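Local coordinates for protein aminotransferase class-III (Ochrobactrum anthropi, PDB 5GHG) that probably transfers amino groups between amines and carbonyl compounds as a class-III omega-transaminase, using a pyridoxal-phosphate cofactor bound here in its pyridoxamine form, at residues M358-R361 and L362-Q366; A442-A445 and T446-V450; N406-L409 and Q410-V414. The protein carries 1 engineered substitution. All coordinates share one frame; numbering follows the deposited sequence.

Contact 1 of 3, residues M358-R361 and L362-Q366; sequences MQKR and LRELQ
Gln359 and Arg363, one helical turn apart, meet through a single guanidinium nitrogen that serves two acceptors. Arg363 NH1 donates to Gln359 OE1 at 2.7 Å with an N-H...O angle of 168°, and it arrives in the plane of the side-chain carbonyl, on a lone pair. The same NH1 reaches Gln359 O at 3.1 Å, this time from above the carbonyl plane, while Arg363 N approaches that oxygen from the opposite face. Both acceptors lie at the edge of the guanidinium, and the amide plane is turned 61° from it. The bend of Gln359 at chi2 (-61°) turns OE1 toward the Arg363 side. Outside the pair, NE2 of Gln359 donates to Gly378 O and Ile380 O, and NH2 of Arg363 to Gly376 O, so both side chains are tied to the neighbouring beta hairpin.

These bonds fall near the C-terminal end of helix 347-363, where the chain includes a type I turn from Arg363 to Gln366. Leu362 N still makes a regular bond to Met358 O at 2.9 Å, but Glu364 N divides itself between Lys360 O and, weakly, Arg361 O.

Charge plays a looser part. Arg361 NE and Glu364 OE1 form a long salt bridge of 3.6 Å, with the guanidinium and carboxylate planes nearly parallel, whereas NH1 of Arg361 pairs with Asp437 on helix 433-455.

Apolar contact is confined to the buried side, where Met358 and Leu362 run side by side, CG to CD1 3.9 Å, against Ala381 of strand 380-385.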
# COMPACT_ATOMS: atom_id res chain seq x y z
N MET B 358 -14.14 14.26 -27.45
CA MET B 358 -12.68 14.18 -27.40
C MET B 358 -12.13 13.15 -28.38
O MET B 358 -11.14 13.40 -29.07
CB MET B 358 -12.21 13.85 -25.98
CG MET B 358 -10.68 13.76 -25.81
SD MET B 358 -10.14 13.23 -24.14
CE MET B 358 -10.41 11.46 -24.25
N GLN B 359 -12.76 11.97 -28.45
CA GLN B 359 -12.30 10.95 -29.40
C GLN B 359 -12.35 11.48 -30.83
O GLN B 359 -11.44 11.23 -31.62
CB GLN B 359 -13.12 9.67 -29.28
CG GLN B 359 -13.08 8.97 -27.93
CD GLN B 359 -11.69 8.53 -27.52
OE1 GLN B 359 -10.83 8.24 -28.36
NE2 GLN B 359 -11.47 8.43 -26.21
N LYS B 360 -13.42 12.19 -31.17
CA LYS B 360 -13.55 12.74 -32.52
C LYS B 360 -12.51 13.82 -32.79
O LYS B 360 -11.83 13.79 -33.82
CB LYS B 360 -14.97 13.29 -32.72
CG LYS B 360 -15.21 13.98 -34.06
CD LYS B 360 -16.55 14.73 -34.04
CE LYS B 360 -16.89 15.35 -35.39
NZ LYS B 360 -17.17 14.31 -36.44
N ARG B 361 -12.36 14.77 -31.86
CA ARG B 361 -11.37 15.82 -32.04
C ARG B 361 -9.96 15.26 -32.17
O ARG B 361 -9.18 15.69 -33.03
CB ARG B 361 -11.45 16.85 -30.90
CG ARG B 361 -12.64 17.80 -31.02
CD ARG B 361 -12.40 18.82 -32.15
NE ARG B 361 -11.11 19.49 -31.99
CZ ARG B 361 -10.93 20.61 -31.33
NH1 ARG B 361 -11.99 21.22 -30.79
NH2 ARG B 361 -9.72 21.16 -31.22
N LEU B 362 -9.60 14.28 -31.32
CA LEU B 362 -8.26 13.72 -31.41
C LEU B 362 -8.03 13.02 -32.75
O LEU B 362 -6.93 13.08 -33.31
CB LEU B 362 -7.99 12.76 -30.25
CG LEU B 362 -7.69 13.37 -28.88
CD1 LEU B 362 -7.67 12.29 -27.81
CD2 LEU B 362 -6.38 14.15 -28.87
N ARG B 363 -9.04 12.34 -33.26
CA ARG B 363 -8.86 11.62 -34.51
C ARG B 363 -8.73 12.56 -35.72
O ARG B 363 -8.22 12.14 -36.76
CB ARG B 363 -9.99 10.61 -34.70
CG ARG B 363 -9.69 9.33 -33.88
CD ARG B 363 -10.87 8.40 -33.81
NE ARG B 363 -10.55 7.20 -33.04
CZ ARG B 363 -10.46 7.17 -31.72
NH1 ARG B 363 -10.66 8.29 -31.03
NH2 ARG B 363 -10.21 6.02 -31.08
N GLU B 364 -9.14 13.81 -35.58
CA GLU B 364 -8.88 14.78 -36.64
C GLU B 364 -7.39 15.04 -36.84
O GLU B 364 -7.02 15.63 -37.86
CB GLU B 364 -9.61 16.11 -36.33
CG GLU B 364 -11.12 15.96 -36.31
CD GLU B 364 -11.85 17.19 -35.77
OE1 GLU B 364 -11.18 18.17 -35.39
OE2 GLU B 364 -13.10 17.17 -35.71
N LEU B 365 -6.54 14.62 -35.90
CA LEU B 365 -5.11 14.78 -36.03
C LEU B 365 -4.42 13.54 -36.60
O LEU B 365 -3.20 13.53 -36.69
CB LEU B 365 -4.48 15.10 -34.66
CG LEU B 365 -5.16 16.19 -33.85
CD1 LEU B 365 -4.37 16.39 -32.57
CD2 LEU B 365 -5.30 17.48 -34.64
N GLN B 366 -5.18 12.51 -36.97
CA GLN B 366 -4.59 11.26 -37.45
C GLN B 366 -3.66 11.48 -38.64
O GLN B 366 -2.71 10.73 -38.82
CB GLN B 366 -5.69 10.28 -37.86
CG GLN B 366 -6.29 9.57 -36.68
CD GLN B 366 -7.47 8.71 -37.07
OE1 GLN B 366 -8.29 9.09 -37.92
NE2 GLN B 366 -7.55 7.53 -36.46

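Contact 2 of 3, residues A442-A445 and T446-V450; sequences ALEA and TLNDV
Thr446 turns its hydroxyl back along the helix onto Ala442 O, and OG1 donates to that oxygen at 2.7 Å. A chi1 of -70° is what places OG1 there, opposite its own carbonyl carbon, with CG2 taking the position anti to N. Thr446 N bonds to the same Ala442 O at 2.9 Å from the other face of the carbonyl plane, so one acceptor is gripped twice. An alanine here removes the hydroxyl, which would probably leave Ala442 O with the backbone donor alone of these two and open a gap against Val408 and Leu409.

Leu443 and Leu447 lie at a slant to each other: CD1 of Leu443 rests on CG of Leu447 at 4.0 Å. On the outer side Glu444 and Asn448 point the same way, their carboxylate and amide planes 56° apart, and a water bridges them, donating to Glu444 OE2 and accepting from Asn448 ND2, each at 2.7 Å. Asn448 OD1 bonds to His368 NE2. A second water donates to Ala445 O and to Asp449 OD1, while OD2 of Asp449 pairs with Arg412.

All this belongs to alpha-helix 433-455, whose i to i+4 bonds run unbroken here from Thr446 N to Ala442 O through Asp449 N to Ala445 O. Leu443 touches strands 380-385 and 422-425, Leu447 touches Leu385 of the former, and Ala442 and Thr446 lie against helix 400-411.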
# COMPACT_ATOMS: atom_id res chain seq x y z
N ALA B 442 -4.35 22.55 -27.94
CA ALA B 442 -2.98 22.65 -27.44
C ALA B 442 -2.11 21.50 -27.97
O ALA B 442 -0.92 21.68 -28.26
CB ALA B 442 -2.95 22.66 -25.92
N LEU B 443 -2.69 20.31 -28.08
CA LEU B 443 -1.96 19.20 -28.67
C LEU B 443 -1.65 19.46 -30.14
O LEU B 443 -0.53 19.23 -30.59
CB LEU B 443 -2.73 17.90 -28.51
CG LEU B 443 -2.11 16.69 -29.20
CD1 LEU B 443 -0.72 16.38 -28.64
CD2 LEU B 443 -3.04 15.50 -29.11
N GLU B 444 -2.63 19.94 -30.89
CA GLU B 444 -2.39 20.21 -32.31
C GLU B 444 -1.25 21.21 -32.49
O GLU B 444 -0.35 21.00 -33.31
CB GLU B 444 -3.66 20.72 -32.98
CG GLU B 444 -3.42 21.13 -34.42
CD GLU B 444 -4.70 21.48 -35.15
OE1 GLU B 444 -5.72 21.76 -34.49
OE2 GLU B 444 -4.68 21.46 -36.40
N ALA B 445 -1.30 22.32 -31.75
CA ALA B 445 -0.24 23.32 -31.85
C ALA B 445 1.10 22.75 -31.38
O ALA B 445 2.15 23.08 -31.94
CB ALA B 445 -0.61 24.56 -31.03
N THR B 446 1.08 21.91 -30.35
CA THR B 446 2.29 21.23 -29.89
C THR B 446 2.91 20.40 -31.00
O THR B 446 4.13 20.44 -31.22
CB THR B 446 1.96 20.32 -28.70
OG1 THR B 446 1.65 21.12 -27.56
CG2 THR B 446 3.15 19.45 -28.38
N LEU B 447 2.09 19.60 -31.69
CA LEU B 447 2.64 18.75 -32.74
C LEU B 447 3.21 19.59 -33.89
O LEU B 447 4.24 19.23 -34.46
CB LEU B 447 1.57 17.79 -33.25
CG LEU B 447 1.10 16.82 -32.17
CD1 LEU B 447 0.07 15.85 -32.72
CD2 LEU B 447 2.27 16.07 -31.57
N ASN B 448 2.57 20.71 -34.21
CA ASN B 448 3.13 21.61 -35.23
C ASN B 448 4.46 22.20 -34.78
O ASN B 448 5.42 22.26 -35.56
CB ASN B 448 2.12 22.70 -35.57
CG ASN B 448 0.94 22.17 -36.34
OD1 ASN B 448 1.03 21.09 -36.94
ND2 ASN B 448 -0.17 22.87 -36.31
N ASP B 449 4.55 22.64 -33.52
CA ASP B 449 5.81 23.16 -32.99
C ASP B 449 6.92 22.11 -33.06
O ASP B 449 8.04 22.41 -33.48
CB ASP B 449 5.65 23.62 -31.55
CG ASP B 449 4.97 24.97 -31.43
OD1 ASP B 449 4.75 25.62 -32.48
OD2 ASP B 449 4.65 25.38 -30.26
N VAL B 450 6.63 20.89 -32.62
CA VAL B 450 7.63 19.85 -32.60
C VAL B 450 8.07 19.52 -34.03
O VAL B 450 9.26 19.34 -34.31
CB VAL B 450 7.11 18.60 -31.87
CG1 VAL B 450 8.10 17.47 -32.01
CG2 VAL B 450 6.87 18.91 -30.38
O HOH W 1 -2.33 22.04 -37.70
O HOH W 2 2.21 25.67 -33.24

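Contact 3 of 3, residues N406-L409 and Q410-V414; sequences NAVL and QERGV
Leu409 and Val414 meet where a Schellman motif ends helix 400-411: Val414 N donates to Leu409 O at 3.1 Å and Gly413 N to Gln410 O at 3.0 Å. Gly413 is the C-prime residue, its phi of 84° being of the sign that favours glycine.

The side chain of Leu409 tracks this reversal atom by atom. CB is 3.2 Å from Gln410 N, simply the next residue, and begins to approach the returning chain at Val414 O. With CG anti to the backbone N (chi1 -171°), the branch point comes over Val414, meeting both its O and its CB at 3.7 Å. CD1 also lies 3.7 Å from Val414 CB and touches CG1; CD2 meets CG1 alone of the Val414 carbons. The two side chains cross at a slant, joining the last helical turn to the chain leading into strand 414-419, while Leu409 also packs on Phe425 and on Thr446 of helix 433-455.

On the exposed flank, Val408 CG1 lies near the plane of the Arg412 guanidinium, at its edge. The extended Arg412 chain carries NH2 onward to a salt bridge with Asp449. Arg412 N closes the regular bonding pattern on Val408 O. A water lies 2.8 Å from Asn406 OD1 and 2.7 Å from Val414 O.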
# COMPACT_ATOMS: atom_id res chain seq x y z
N ASN B 406 5.64 16.18 -24.83
CA ASN B 406 5.02 16.36 -23.53
C ASN B 406 5.52 17.64 -22.85
O ASN B 406 4.75 18.36 -22.21
CB ASN B 406 5.30 15.15 -22.65
CG ASN B 406 4.36 15.04 -21.45
OD1 ASN B 406 3.17 15.33 -21.56
ND2 ASN B 406 4.88 14.61 -20.33
N ALA B 407 6.82 17.92 -22.97
CA ALA B 407 7.37 19.15 -22.41
C ALA B 407 6.78 20.40 -23.07
O ALA B 407 6.48 21.39 -22.40
CB ALA B 407 8.89 19.15 -22.53
N VAL B 408 6.61 20.36 -24.39
CA VAL B 408 6.00 21.49 -25.09
C VAL B 408 4.54 21.64 -24.69
O VAL B 408 4.05 22.75 -24.46
CB VAL B 408 6.16 21.33 -26.61
CG1 VAL B 408 5.31 22.40 -27.32
CG2 VAL B 408 7.60 21.47 -27.01
N LEU B 409 3.82 20.53 -24.59
CA LEU B 409 2.43 20.59 -24.18
C LEU B 409 2.30 21.21 -22.78
O LEU B 409 1.38 22.00 -22.53
CB LEU B 409 1.81 19.20 -24.22
CG LEU B 409 0.32 19.01 -24.04
CD1 LEU B 409 -0.48 19.86 -25.00
CD2 LEU B 409 -0.03 17.53 -24.24
N GLN B 410 3.21 20.88 -21.87
CA GLN B 410 3.20 21.49 -20.54
C GLN B 410 3.48 22.99 -20.61
O GLN B 410 2.89 23.77 -19.86
CB GLN B 410 4.22 20.80 -19.63
CG GLN B 410 4.26 21.36 -18.20
CD GLN B 410 5.23 20.57 -17.33
OE1 GLN B 410 5.22 19.34 -17.35
NE2 GLN B 410 6.11 21.26 -16.61
N GLU B 411 4.38 23.41 -21.51
CA GLU B 411 4.57 24.84 -21.74
C GLU B 411 3.27 25.51 -22.19
O GLU B 411 3.04 26.69 -21.89
CB GLU B 411 5.64 25.08 -22.81
CG GLU B 411 7.05 24.71 -22.44
CD GLU B 411 8.01 24.98 -23.60
OE1 GLU B 411 8.49 24.00 -24.24
OE2 GLU B 411 8.24 26.18 -23.92
N ARG B 412 2.45 24.81 -22.95
CA ARG B 412 1.18 25.32 -23.42
C ARG B 412 0.05 25.10 -22.40
O ARG B 412 -1.13 25.25 -22.75
CB ARG B 412 0.82 24.68 -24.76
CG ARG B 412 1.66 25.23 -25.91
CD ARG B 412 1.42 24.51 -27.22
NE ARG B 412 2.09 25.16 -28.34
CZ ARG B 412 1.57 26.19 -29.01
NH1 ARG B 412 0.37 26.67 -28.67
NH2 ARG B 412 2.26 26.72 -30.01
N GLY B 413 0.38 24.75 -21.17
CA GLY B 413 -0.59 24.72 -20.10
C GLY B 413 -1.43 23.46 -20.00
O GLY B 413 -2.55 23.52 -19.52
N VAL B 414 -0.91 22.33 -20.49
CA VAL B 414 -1.63 21.07 -20.45
C VAL B 414 -0.66 20.01 -19.92
O VAL B 414 0.43 19.83 -20.46
CB VAL B 414 -2.17 20.67 -21.84
CG1 VAL B 414 -2.76 19.26 -21.81
CG2 VAL B 414 -3.20 21.68 -22.35
O HOH W 3 2.20 17.78 -20.48

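All three are local contacts along or at the end of a helix, and each sets buried aliphatic side chains against more exposed polar ones. Contacts 1 and 3 sit at helix ends, contact 2 within an unbroken helix that lies between them. It touches both: Leu362 CD2 packs on Leu443 CD2 at 3.6 Å, and Arg412 NH2 pairs with Asp449 OD2 at 2.8 Å. Contacts 1 and 3 themselves stay about 9 Å apart at their nearest atoms. Contact 1 therefore joins contact 2 by apolar packing, contact 3 by one salt bridge together with packing of Arg412 and Leu409 on Ala445 and Thr446. Side-chain bonds accompany the helix end at contact 1; a Schellman motif forms it at contact 3.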